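Local coordinates for protein nucleoporin nup120 (PDB 4GQ2) that serves as a structural component of the nuclear pore complex, whose nucleoporins can also act as docking partners for transiently associated nuclear transport factors, at residues E595-L600 with F619-H623; E96-K100 with E762-S766; S309-K314 with V327-I333; Y163-S167 with A203-E207. All blocks are in the same frame, centred on the assembly; numbering follows the deposited sequence.

Starting at the N terminus, interaction 2 opens first: 96-100, in a loop of the beta-propeller region, waits more than 660 residues for its partner 762-766 in the helical part of the chain. The other three contacts fall within that long span and follow one another without crossing. Interaction 4 closes first, joining the linker 163-167 to strand 204-210 of the adjoining four-stranded sheet. Interaction 3 then closes the short hairpin of 309-314 and 327-333, and interaction 1 pairs consecutive helices through 595-600 and 619-623. Interactions 1 and 4 lie on opposite sides of the chain's centre, about 74 Å apart between their centres, whereas interaction 2 bridges propeller and helices.

Interaction 1: residues E595-L600 with F619-H623; sequences EIRYSL and FYDKH
Ile-596 and Ser-599 face His-623 and Phe-619 across two helices that run nearly antiparallel, their short axes 154° apart and 11.2 Å at closest approach; the nearest CA pair, Ile-596 and His-623, is 6.5 Å apart. The polar centre is the bond of 2.6 Å between Ser-599 OG and His-623 NE2, in which either atom may donate. OG arrives at the edge of the imidazole, near its plane. Above one face of the same ring sits Ile-596 CA, 4.2 Å from the centroid and only 10° off the normal, a CH-pi contact over the ring's centre; Lys-622 CB lies on the opposite face, toward the rim. The isoleucine and histidine side chains run antiparallel alongside each other, which brings CG1 of the isoleucine to 3.5 Å from CB of the histidine. The other branch, Ile-596 CG2, reaches Phe-619 CZ at the ring edge, 3.8 Å away. Phe-619 CG stands anti to the backbone N (chi1 -177°), and this carries the phenyl ring across to Leu-600, whose CD2 lies 3.7 Å from CE2. One face of the phenyl ring is met by His-623 CD2, one turn along the same helix. Phe-698 of helix 672-703 packs on Ile-596 and Leu-726 of helix 719-739 on Leu-600. The arrangement is an antiparallel helical hairpin, made by consecutive helices 590-605 and 612-624 within an alpha-helical bundle.

Interaction 2: residues E96-K100 with E762-S766; sequences EPLSK and EALAS
The carboxylate of Glu-762 is the flat group of this contact, and Leu-98 and Lys-100 lie on different sides of its plane. Leu-98 comes from one side, its CG 3.6 Å from Glu-762 OE2 and 3.9 Å from Glu-762 CD, so that a branched apolar carbon lies against the acid group. On the other side, Lys-100 NZ, 4.3 Å from Glu-762 OE2, is an attractive neighbour beyond salt-bridge range. The leucine and glutamate chains overlap head to tail, and with Glu-762 CG anti to its N (chi1 -160°) the methylenes run alongside the leucine, CB at 3.7 Å from Leu-98 CD1. Leu-98 CD1 also reaches the backbone, 3.5 Å from Ala-763 N. Two residues on, Lys-100 CE touches Ser-766 OG at 3.4 Å, while this hydroxyl makes a weak bond back to Glu-762 O. No hydrogen bond crosses between the segments, so shape and a loose electrostatic pairing carry the contact. Ser-669 packs on Leu-98 and Pro-670 on Ala-763. The site is a domain-to-domain junction: the hairpin loop joining strands 83-88 and 101-106 of a propeller sheet meets the loop that leads into helix 770-777.

Interaction 3: residues S309-K314 with V327-I333; sequences SFSIYK and VIEKGII
Ile-312 O is gripped by two successive backbone donors, Glu-329 N at 2.8 Å and Lys-330 N at 3.1 Å. The first is tilted 21° from the carbonyl plane; the second lies in it, on a lone pair. One carbonyl facing two neighbouring N-H groups, with Glu-329 at phi/psi near -126/-27, is the signature of a classic beta bulge, here in a hairpin at the outer edge of a propeller blade. Before the bulge the pairing is regular antiparallel: Lys-314 and Val-327 form a hydrogen-bonded pair through both N-to-O bonds, and Tyr-313 and Ile-328 a non-hydrogen-bonded one. Tyr-313 CG, anti to its carbonyl carbon, sets the ring abreast of Ile-328 on one face of the sheet, Ile-328 CG2 3.7 Å from Tyr-313 CE2 in an off-centre CH-pi contact. Cutting Tyr-313 back to an alanine is likely to strip Ile-328 of this aromatic partner and leave Tyr-302 OH without the weak bond it shares with the phenol. Beyond the bulge, the chain returns to Phe-310 through two weak bonds with Ile-333, and Leu-364 packs on the phenyl ring. Ile-333 O sits in plane at the ring edge, 3.6 Å from Phe-310 CD1.

Interaction 4: residues Y163-S167 with A203-E207; sequences YRPIS and ASHYE
Glu-207 takes Ser-167 in a two-pronged grip: OE1 accepts from Ser-167 N at 2.9 Å and OE2 from Ser-167 OG at 2.6 Å. The contact lies between consecutive beta-propeller blades, where the linker after strand 160-163 leads into strand 173-178 and passes strand 204-210, the other edge of that second sheet. Both carboxylate oxygens use their syn lone pairs, and the bond from the amide is almost straight, 175° at the hydrogen. The serine's OG stands between its backbone N and carbonyl carbon, a rotation (chi1 61°) that sets the hydroxyl beside the amide N-H, within reach of the one carboxylate. OE2 has a second partner in Thr-194 OG1, on the neighbouring strand 193-199, so two hydroxyls share this oxygen. With an alanine in place of Glu-207, Ser-167 N and OG and Thr-194 OG1 would probably all lose this acceptor, and the linker would be freer to shift. His-205 fills the middle of the interface: its CE1 meets Pro-165 CA at 3.6 Å, and its ring lies obliquely to that of Tyr-163, planes 79° apart. Tyr-163 also packs on Leu-198. Further along, Tyr-163 CE1 comes to 3.4 Å from Ala-203 O.

Interaction 1: residues E595-L600 with F619-H623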
loop_
_atom_site.group_PDB
_atom_site.type_symbol
_atom_site.label_atom_id
_atom_site.label_comp_id
_atom_site.label_asym_id
_atom_site.label_seq_id
_atom_site.Cartn_x
_atom_site.Cartn_y
_atom_site.Cartn_z
ATOM N N GLU A 595 -14.701 -9.435 -8.386
ATOM C CA GLU A 595 -16.122 -9.353 -8.049
ATOM C C GLU A 595 -16.432 -10.146 -6.781
ATOM O O GLU A 595 -17.258 -9.729 -5.958
ATOM C CB GLU A 595 -16.990 -9.843 -9.215
ATOM C CG GLU A 595 -16.910 -8.950 -10.446
ATOM C CD GLU A 595 -17.892 -9.333 -11.538
ATOM O OE1 GLU A 595 -17.606 -10.290 -12.293
ATOM O OE2 GLU A 595 -18.938 -8.655 -11.656
ATOM N N ILE A 596 -15.754 -11.285 -6.631
ATOM C CA ILE A 596 -15.916 -12.151 -5.472
ATOM C C ILE A 596 -15.455 -11.448 -4.185
ATOM O O ILE A 596 -16.147 -11.491 -3.153
ATOM C CB ILE A 596 -15.196 -13.495 -5.695
ATOM C CG1 ILE A 596 -16.045 -14.385 -6.605
ATOM C CG2 ILE A 596 -14.915 -14.198 -4.377
ATOM C CD1 ILE A 596 -15.319 -15.604 -7.144
ATOM N N ARG A 597 -14.311 -10.774 -4.258
ATOM C CA ARG A 597 -13.775 -10.087 -3.090
ATOM C C ARG A 597 -14.639 -8.895 -2.672
ATOM O O ARG A 597 -14.767 -8.599 -1.485
ATOM C CB ARG A 597 -12.319 -9.701 -3.320
ATOM C CG ARG A 597 -11.443 -10.934 -3.492
ATOM C CD ARG A 597 -9.994 -10.605 -3.833
ATOM N NE ARG A 597 -9.220 -11.842 -3.825
ATOM C CZ ARG A 597 -8.122 -12.069 -4.536
ATOM N NH1 ARG A 597 -7.629 -11.137 -5.331
ATOM N NH2 ARG A 597 -7.515 -13.245 -4.448
ATOM N N TYR A 598 -15.262 -8.249 -3.652
ATOM C CA TYR A 598 -16.243 -7.202 -3.389
ATOM C C TYR A 598 -17.492 -7.756 -2.692
ATOM O O TYR A 598 -18.010 -7.134 -1.781
ATOM C CB TYR A 598 -16.627 -6.489 -4.696
ATOM C CG TYR A 598 -17.770 -5.512 -4.527
ATOM C CD1 TYR A 598 -19.094 -5.953 -4.554
ATOM C CD2 TYR A 598 -17.528 -4.146 -4.323
ATOM C CE1 TYR A 598 -20.149 -5.067 -4.387
ATOM C CE2 TYR A 598 -18.579 -3.251 -4.161
ATOM C CZ TYR A 598 -19.882 -3.716 -4.196
ATOM O OH TYR A 598 -20.927 -2.838 -4.040
ATOM N N SER A 599 -17.974 -8.921 -3.131
ATOM C CA SER A 599 -19.062 -9.620 -2.444
ATOM C C SER A 599 -18.673 -10.049 -1.020
ATOM O O SER A 599 -19.487 -9.938 -0.098
ATOM C CB SER A 599 -19.490 -10.860 -3.225
ATOM O OG SER A 599 -20.025 -10.510 -4.474
ATOM N N LEU A 600 -17.445 -10.543 -0.845
ATOM C CA LEU A 600 -16.999 -11.011 0.481
ATOM C C LEU A 600 -16.824 -9.834 1.420
ATOM O O LEU A 600 -17.171 -9.912 2.598
ATOM C CB LEU A 600 -15.702 -11.839 0.403
ATOM C CG LEU A 600 -15.776 -13.192 -0.311
ATOM C CD1 LEU A 600 -14.392 -13.797 -0.508
ATOM C CD2 LEU A 600 -16.674 -14.152 0.461
ATOM N N PHE A 619 -24.275 -16.520 -3.132
ATOM C CA PHE A 619 -22.860 -16.461 -3.479
ATOM C C PHE A 619 -22.502 -17.492 -4.537
ATOM O O PHE A 619 -21.848 -17.171 -5.527
ATOM C CB PHE A 619 -21.982 -16.661 -2.238
ATOM C CG PHE A 619 -20.507 -16.552 -2.521
ATOM C CD1 PHE A 619 -19.792 -17.641 -3.022
ATOM C CD2 PHE A 619 -19.838 -15.359 -2.306
ATOM C CE1 PHE A 619 -18.437 -17.538 -3.299
ATOM C CE2 PHE A 619 -18.486 -15.247 -2.579
ATOM C CZ PHE A 619 -17.782 -16.340 -3.071
ATOM N N TYR A 620 -22.927 -18.734 -4.308
ATOM C CA TYR A 620 -22.705 -19.813 -5.261
ATOM C C TYR A 620 -23.345 -19.474 -6.607
ATOM O O TYR A 620 -22.726 -19.651 -7.656
ATOM C CB TYR A 620 -23.259 -21.131 -4.706
ATOM C CG TYR A 620 -23.237 -22.285 -5.681
ATOM C CD1 TYR A 620 -22.073 -23.021 -5.897
ATOM C CD2 TYR A 620 -24.385 -22.645 -6.388
ATOM C CE1 TYR A 620 -22.051 -24.080 -6.797
ATOM C CE2 TYR A 620 -24.376 -23.706 -7.282
ATOM C CZ TYR A 620 -23.207 -24.420 -7.482
ATOM O OH TYR A 620 -23.194 -25.471 -8.372
ATOM N N ASP A 621 -24.582 -18.978 -6.554
ATOM C CA ASP A 621 -25.357 -18.664 -7.750
ATOM C C ASP A 621 -24.715 -17.582 -8.612
ATOM O O ASP A 621 -24.680 -17.706 -9.834
ATOM C CB ASP A 621 -26.781 -18.245 -7.384
ATOM C CG ASP A 621 -27.740 -18.365 -8.556
ATOM O OD1 ASP A 621 -28.231 -19.488 -8.805
ATOM O OD2 ASP A 621 -28.003 -17.342 -9.223
ATOM N N LYS A 622 -24.202 -16.526 -7.989
ATOM C CA LYS A 622 -23.651 -15.423 -8.768
ATOM C C LYS A 622 -22.187 -15.616 -9.168
ATOM O O LYS A 622 -21.795 -15.229 -10.271
ATOM C CB LYS A 622 -23.881 -14.064 -8.085
ATOM C CG LYS A 622 -23.425 -13.977 -6.638
ATOM C CD LYS A 622 -23.839 -12.661 -5.993
ATOM C CE LYS A 622 -23.290 -12.545 -4.574
ATOM N NZ LYS A 622 -23.841 -11.378 -3.831
ATOM N N HIS A 623 -21.395 -16.240 -8.296
ATOM C CA HIS A 623 -19.931 -16.282 -8.483
ATOM C C HIS A 623 -19.312 -17.604 -8.814
ATOM O O HIS A 623 -18.284 -17.653 -9.492
ATOM C CB HIS A 623 -19.226 -15.681 -7.275
ATOM C CG HIS A 623 -19.543 -14.222 -7.067
ATOM N ND1 HIS A 623 -19.173 -13.266 -7.947
ATOM C CD2 HIS A 623 -20.231 -13.576 -6.050
ATOM C CE1 HIS A 623 -19.596 -12.071 -7.508
ATOM N NE2 HIS A 623 -20.248 -12.260 -6.349
#

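Interaction 2: residues E96-K100 with E762-S766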
loop_
_atom_site.group_PDB
_atom_site.type_symbol
_atom_site.label_atom_id
_atom_site.label_comp_id
_atom_site.label_asym_id
_atom_site.label_seq_id
_atom_site.Cartn_x
_atom_site.Cartn_y
_atom_site.Cartn_z
ATOM N N GLU A 96 19.334 3.560 20.309
ATOM C CA GLU A 96 19.748 4.687 19.465
ATOM C C GLU A 96 18.620 5.283 18.611
ATOM O O GLU A 96 17.617 4.616 18.361
ATOM C CB GLU A 96 20.928 4.266 18.577
ATOM C CG GLU A 96 22.156 3.791 19.349
ATOM C CD GLU A 96 23.461 4.006 18.600
ATOM O OE1 GLU A 96 23.674 5.120 18.071
ATOM O OE2 GLU A 96 24.285 3.065 18.555
ATOM N N PRO A 97 18.785 6.547 18.159
ATOM C CA PRO A 97 17.808 7.147 17.241
ATOM C C PRO A 97 17.767 6.378 15.924
ATOM O O PRO A 97 18.779 5.799 15.512
ATOM C CB PRO A 97 18.357 8.558 16.994
ATOM C CG PRO A 97 19.365 8.799 18.069
ATOM C CD PRO A 97 19.924 7.450 18.408
ATOM N N LEU A 98 16.605 6.377 15.277
ATOM C CA LEU A 98 16.406 5.635 14.038
ATOM C C LEU A 98 17.314 6.113 12.916
ATOM O O LEU A 98 17.649 7.298 12.834
ATOM C CB LEU A 98 14.955 5.741 13.582
ATOM C CG LEU A 98 13.873 5.272 14.554
ATOM C CD1 LEU A 98 12.510 5.565 13.952
ATOM C CD2 LEU A 98 14.011 3.796 14.901
ATOM N N SER A 99 17.708 5.179 12.055
ATOM C CA SER A 99 18.434 5.514 10.836
ATOM C C SER A 99 17.451 6.042 9.799
ATOM O O SER A 99 16.719 5.277 9.182
ATOM C CB SER A 99 19.169 4.288 10.295
ATOM O OG SER A 99 20.078 3.777 11.249
ATOM N N LYS A 100 17.425 7.357 9.626
ATOM C CA LYS A 100 16.503 7.993 8.689
ATOM C C LYS A 100 17.237 8.471 7.449
ATOM O O LYS A 100 16.646 9.093 6.560
ATOM C CB LYS A 100 15.797 9.172 9.360
ATOM C CG LYS A 100 14.788 8.798 10.436
ATOM C CD LYS A 100 14.488 10.009 11.309
ATOM C CE LYS A 100 13.190 9.856 12.085
ATOM N NZ LYS A 100 12.950 11.022 12.988
ATOM N N GLU A 762 9.550 4.973 18.174
ATOM C CA GLU A 762 9.840 6.071 17.264
ATOM C C GLU A 762 9.518 5.651 15.838
ATOM O O GLU A 762 9.192 6.478 14.989
ATOM C CB GLU A 762 11.324 6.407 17.385
ATOM C CG GLU A 762 11.749 7.780 16.897
ATOM C CD GLU A 762 13.202 8.061 17.234
ATOM O OE1 GLU A 762 13.579 7.872 18.414
ATOM O OE2 GLU A 762 13.969 8.456 16.327
ATOM N N ALA A 763 9.625 4.350 15.583
ATOM C CA ALA A 763 9.403 3.792 14.259
ATOM C C ALA A 763 7.970 4.031 13.803
ATOM O O ALA A 763 7.727 4.211 12.618
ATOM C CB ALA A 763 9.741 2.308 14.244
ATOM N N LEU A 764 7.037 4.084 14.753
ATOM C CA LEU A 764 5.614 4.273 14.448
ATOM C C LEU A 764 5.301 5.581 13.722
ATOM O O LEU A 764 4.315 5.668 12.980
ATOM C CB LEU A 764 4.770 4.161 15.717
ATOM C CG LEU A 764 4.502 2.741 16.220
ATOM C CD1 LEU A 764 3.826 2.764 17.588
ATOM C CD2 LEU A 764 3.677 1.929 15.235
ATOM N N ALA A 765 6.150 6.583 13.928
ATOM C CA ALA A 765 5.952 7.914 13.354
ATOM C C ALA A 765 6.789 8.181 12.100
ATOM O O ALA A 765 6.654 9.242 11.485
ATOM C CB ALA A 765 6.228 8.979 14.412
ATOM N N SER A 766 7.641 7.229 11.717
ATOM C CA SER A 766 8.598 7.435 10.615
ATOM C C SER A 766 8.414 6.414 9.487
ATOM O O SER A 766 8.948 6.562 8.391
ATOM C CB SER A 766 10.034 7.381 11.148
ATOM O OG SER A 766 10.191 8.188 12.309
#

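Interaction 3: residues S309-K314 with V327-I333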
loop_
_atom_site.group_PDB
_atom_site.type_symbol
_atom_site.label_atom_id
_atom_site.label_comp_id
_atom_site.label_asym_id
_atom_site.label_seq_id
_atom_site.Cartn_x
_atom_site.Cartn_y
_atom_site.Cartn_z
ATOM N N SER A 309 33.687 -28.957 -5.170
ATOM C CA SER A 309 33.523 -29.551 -3.849
ATOM C C SER A 309 34.135 -28.620 -2.813
ATOM O O SER A 309 34.785 -27.640 -3.166
ATOM C CB SER A 309 34.184 -30.934 -3.785
ATOM O OG SER A 309 35.556 -30.874 -4.139
ATOM N N PHE A 310 33.926 -28.928 -1.538
ATOM C CA PHE A 310 34.383 -28.059 -0.463
ATOM C C PHE A 310 35.155 -28.821 0.610
ATOM O O PHE A 310 34.851 -29.978 0.900
ATOM C CB PHE A 310 33.195 -27.340 0.180
ATOM C CG PHE A 310 32.533 -26.323 -0.711
ATOM C CD1 PHE A 310 31.501 -26.693 -1.569
ATOM C CD2 PHE A 310 32.926 -24.989 -0.676
ATOM C CE1 PHE A 310 30.887 -25.758 -2.385
ATOM C CE2 PHE A 310 32.314 -24.045 -1.486
ATOM C CZ PHE A 310 31.292 -24.431 -2.341
ATOM N N SER A 311 36.148 -28.158 1.199
ATOM C CA SER A 311 36.915 -28.719 2.308
ATOM C C SER A 311 36.781 -27.868 3.565
ATOM O O SER A 311 36.586 -26.657 3.483
ATOM C CB SER A 311 38.392 -28.842 1.930
ATOM O OG SER A 311 38.600 -29.907 1.026
ATOM N N ILE A 312 36.878 -28.513 4.724
ATOM C CA ILE A 312 36.981 -27.806 6.000
ATOM C C ILE A 312 38.304 -28.165 6.684
ATOM O O ILE A 312 38.725 -29.321 6.669
ATOM C CB ILE A 312 35.770 -28.082 6.925
ATOM C CG1 ILE A 312 34.505 -27.416 6.359
ATOM C CG2 ILE A 312 36.042 -27.593 8.345
ATOM C CD1 ILE A 312 33.227 -27.695 7.133
ATOM N N TYR A 313 38.958 -27.160 7.260
ATOM C CA TYR A 313 40.215 -27.338 7.970
ATOM C C TYR A 313 40.128 -26.738 9.366
ATOM O O TYR A 313 39.504 -25.695 9.562
ATOM C CB TYR A 313 41.359 -26.657 7.218
ATOM C CG TYR A 313 41.717 -27.279 5.888
ATOM C CD1 TYR A 313 40.972 -26.997 4.746
ATOM C CD2 TYR A 313 42.818 -28.131 5.763
ATOM C CE1 TYR A 313 41.299 -27.556 3.523
ATOM C CE2 TYR A 313 43.157 -28.692 4.537
ATOM C CZ TYR A 313 42.390 -28.399 3.422
ATOM O OH TYR A 313 42.699 -28.945 2.198
ATOM N N LYS A 314 40.767 -27.400 10.325
ATOM C CA LYS A 314 40.905 -26.877 11.679
ATOM C C LYS A 314 42.253 -26.178 11.813
ATOM O O LYS A 314 43.280 -26.700 11.368
ATOM C CB LYS A 314 40.789 -28.014 12.704
ATOM C CG LYS A 314 40.950 -27.600 14.160
ATOM C CD LYS A 314 39.644 -27.117 14.775
ATOM C CE LYS A 314 39.855 -26.436 16.124
ATOM N NZ LYS A 314 40.166 -27.387 17.227
ATOM N N VAL A 327 45.126 -28.428 9.937
ATOM C CA VAL A 327 44.847 -29.862 9.841
ATOM C C VAL A 327 43.466 -30.088 9.236
ATOM O O VAL A 327 42.493 -29.443 9.630
ATOM C CB VAL A 327 44.987 -30.582 11.208
ATOM C CG1 VAL A 327 44.700 -32.071 11.069
ATOM C CG2 VAL A 327 46.385 -30.383 11.786
ATOM N N ILE A 328 43.402 -31.007 8.275
ATOM C CA ILE A 328 42.190 -31.290 7.500
ATOM C C ILE A 328 41.054 -31.866 8.349
ATOM O O ILE A 328 41.294 -32.578 9.326
ATOM C CB ILE A 328 42.479 -32.288 6.353
ATOM C CG1 ILE A 328 43.957 -32.245 5.938
ATOM C CG2 ILE A 328 41.557 -32.022 5.168
ATOM C CD1 ILE A 328 44.495 -33.559 5.407
ATOM N N GLU A 329 39.819 -31.544 7.965
ATOM C CA GLU A 329 38.621 -32.159 8.542
ATOM C C GLU A 329 37.702 -32.746 7.469
ATOM O O GLU A 329 36.965 -33.693 7.737
ATOM C CB GLU A 329 37.848 -31.163 9.400
ATOM C CG GLU A 329 38.513 -30.848 10.727
ATOM C CD GLU A 329 37.563 -30.211 11.721
ATOM O OE1 GLU A 329 36.695 -29.418 11.296
ATOM O OE2 GLU A 329 37.687 -30.500 12.931
ATOM N N LYS A 330 37.750 -32.185 6.259
ATOM C CA LYS A 330 36.925 -32.664 5.155
ATOM C C LYS A 330 37.670 -32.611 3.829
ATOM O O LYS A 330 38.327 -31.618 3.524
ATOM C CB LYS A 330 35.656 -31.825 5.049
ATOM C CG LYS A 330 34.367 -32.616 5.162
ATOM C CD LYS A 330 33.959 -32.749 6.620
ATOM C CE LYS A 330 32.494 -33.121 6.760
ATOM N NZ LYS A 330 32.083 -33.246 8.187
ATOM N N GLY A 331 37.562 -33.683 3.048
ATOM C CA GLY A 331 38.108 -33.729 1.694
ATOM C C GLY A 331 37.114 -33.233 0.653
ATOM O O GLY A 331 37.489 -32.506 -0.270
ATOM N N ILE A 332 35.845 -33.621 0.800
ATOM C CA ILE A 332 34.791 -33.250 -0.160
ATOM C C ILE A 332 33.396 -33.027 0.463
ATOM O O ILE A 332 32.876 -33.879 1.191
ATOM C CB ILE A 332 34.712 -34.257 -1.342
ATOM C CG1 ILE A 332 35.718 -33.886 -2.440
ATOM C CG2 ILE A 332 33.309 -34.321 -1.934
ATOM C CD1 ILE A 332 35.683 -34.780 -3.671
ATOM N N ILE A 333 32.818 -31.858 0.176
ATOM C CA ILE A 333 31.394 -31.581 0.369
ATOM C C ILE A 333 30.814 -31.294 -1.024
ATOM O O ILE A 333 31.034 -30.213 -1.575
ATOM C CB ILE A 333 31.158 -30.377 1.318
ATOM C CG1 ILE A 333 31.536 -30.738 2.758
ATOM C CG2 ILE A 333 29.709 -29.905 1.267
ATOM C CD1 ILE A 333 31.491 -29.575 3.733
#

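Interaction 4: residues Y163-S167 with A203-E207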
loop_
_atom_site.group_PDB
_atom_site.type_symbol
_atom_site.label_atom_id
_atom_site.label_comp_id
_atom_site.label_asym_id
_atom_site.label_seq_id
_atom_site.Cartn_x
_atom_site.Cartn_y
_atom_site.Cartn_z
ATOM N N TYR A 163 45.650 8.456 1.161
ATOM C CA TYR A 163 46.998 7.914 1.120
ATOM C C TYR A 163 47.343 7.440 -0.280
ATOM O O TYR A 163 46.496 6.883 -0.977
ATOM C CB TYR A 163 47.123 6.749 2.091
ATOM C CG TYR A 163 46.908 7.122 3.537
ATOM C CD1 TYR A 163 47.957 7.620 4.313
ATOM C CD2 TYR A 163 45.660 6.961 4.139
ATOM C CE1 TYR A 163 47.768 7.954 5.649
ATOM C CE2 TYR A 163 45.457 7.299 5.470
ATOM C CZ TYR A 163 46.514 7.792 6.221
ATOM O OH TYR A 163 46.318 8.123 7.542
ATOM N N ARG A 164 48.594 7.669 -0.679
ATOM C CA ARG A 164 49.119 7.150 -1.939
ATOM C C ARG A 164 50.313 6.235 -1.664
ATOM O O ARG A 164 51.460 6.682 -1.713
ATOM C CB ARG A 164 49.520 8.293 -2.873
ATOM C CG ARG A 164 48.354 8.989 -3.549
ATOM C CD ARG A 164 48.851 10.106 -4.447
ATOM N NE ARG A 164 47.767 10.704 -5.221
ATOM C CZ ARG A 164 47.901 11.765 -6.011
ATOM N NH1 ARG A 164 49.078 12.365 -6.149
ATOM N NH2 ARG A 164 46.851 12.229 -6.668
ATOM N N PRO A 165 50.045 4.946 -1.379
ATOM C CA PRO A 165 51.108 4.009 -1.019
ATOM C C PRO A 165 52.070 3.808 -2.179
ATOM O O PRO A 165 51.646 3.739 -3.333
ATOM C CB PRO A 165 50.356 2.705 -0.715
ATOM C CG PRO A 165 48.920 3.096 -0.576
ATOM C CD PRO A 165 48.748 4.261 -1.499
ATOM N N ILE A 166 53.358 3.727 -1.858
ATOM C CA ILE A 166 54.410 3.659 -2.869
ATOM C C ILE A 166 54.315 2.380 -3.699
ATOM O O ILE A 166 54.452 2.425 -4.921
ATOM C CB ILE A 166 55.805 3.872 -2.235
ATOM C CG1 ILE A 166 55.960 5.347 -1.834
ATOM C CG2 ILE A 166 56.920 3.459 -3.191
ATOM C CD1 ILE A 166 56.979 5.600 -0.746
ATOM N N SER A 167 54.021 1.259 -3.042
ATOM C CA SER A 167 53.854 -0.024 -3.730
ATOM C C SER A 167 52.762 -0.027 -4.814
ATOM O O SER A 167 52.777 -0.875 -5.712
ATOM C CB SER A 167 53.616 -1.149 -2.722
ATOM O OG SER A 167 52.441 -0.925 -1.966
ATOM N N ALA A 203 48.287 11.769 9.565
ATOM C CA ALA A 203 48.019 11.570 8.126
ATOM C C ALA A 203 49.185 10.959 7.335
ATOM O O ALA A 203 49.226 11.047 6.103
ATOM C CB ALA A 203 47.520 12.860 7.468
ATOM N N SER A 204 50.116 10.327 8.047
ATOM C CA SER A 204 51.257 9.665 7.416
ATOM C C SER A 204 51.164 8.140 7.539
ATOM O O SER A 204 50.427 7.617 8.380
ATOM C CB SER A 204 52.563 10.160 8.036
ATOM O OG SER A 204 52.674 9.722 9.382
ATOM N N HIS A 205 51.929 7.435 6.710
ATOM C CA HIS A 205 51.937 5.972 6.728
ATOM C C HIS A 205 53.262 5.392 6.326
ATOM O O HIS A 205 54.107 6.078 5.739
ATOM C CB HIS A 205 50.890 5.445 5.761
ATOM C CG HIS A 205 51.325 5.508 4.320
ATOM N ND1 HIS A 205 51.698 4.412 3.628
ATOM C CD2 HIS A 205 51.469 6.593 3.454
ATOM C CE1 HIS A 205 52.041 4.773 2.374
ATOM N NE2 HIS A 205 51.899 6.110 2.270
ATOM N N TYR A 206 53.438 4.104 6.615
ATOM C CA TYR A 206 54.523 3.320 6.031
ATOM C C TYR A 206 54.047 1.916 5.650
ATOM O O TYR A 206 52.964 1.483 6.062
ATOM C CB TYR A 206 55.725 3.263 6.980
ATOM C CG TYR A 206 55.524 2.397 8.205
ATOM C CD1 TYR A 206 54.893 2.899 9.341
ATOM C CD2 TYR A 206 55.980 1.081 8.231
ATOM C CE1 TYR A 206 54.716 2.112 10.468
ATOM C CE2 TYR A 206 55.807 0.288 9.355
ATOM C CZ TYR A 206 55.177 0.809 10.469
ATOM O OH TYR A 206 55.004 0.026 11.588
ATOM N N GLU A 207 54.860 1.210 4.865
ATOM C CA GLU A 207 54.523 -0.144 4.417
ATOM C C GLU A 207 55.451 -1.196 5.020
ATOM O O GLU A 207 56.486 -0.868 5.600
ATOM C CB GLU A 207 54.558 -0.246 2.886
ATOM C CG GLU A 207 53.957 0.945 2.152
ATOM C CD GLU A 207 53.556 0.616 0.729
ATOM O OE1 GLU A 207 53.855 1.425 -0.179
ATOM O OE2 GLU A 207 52.937 -0.451 0.520
#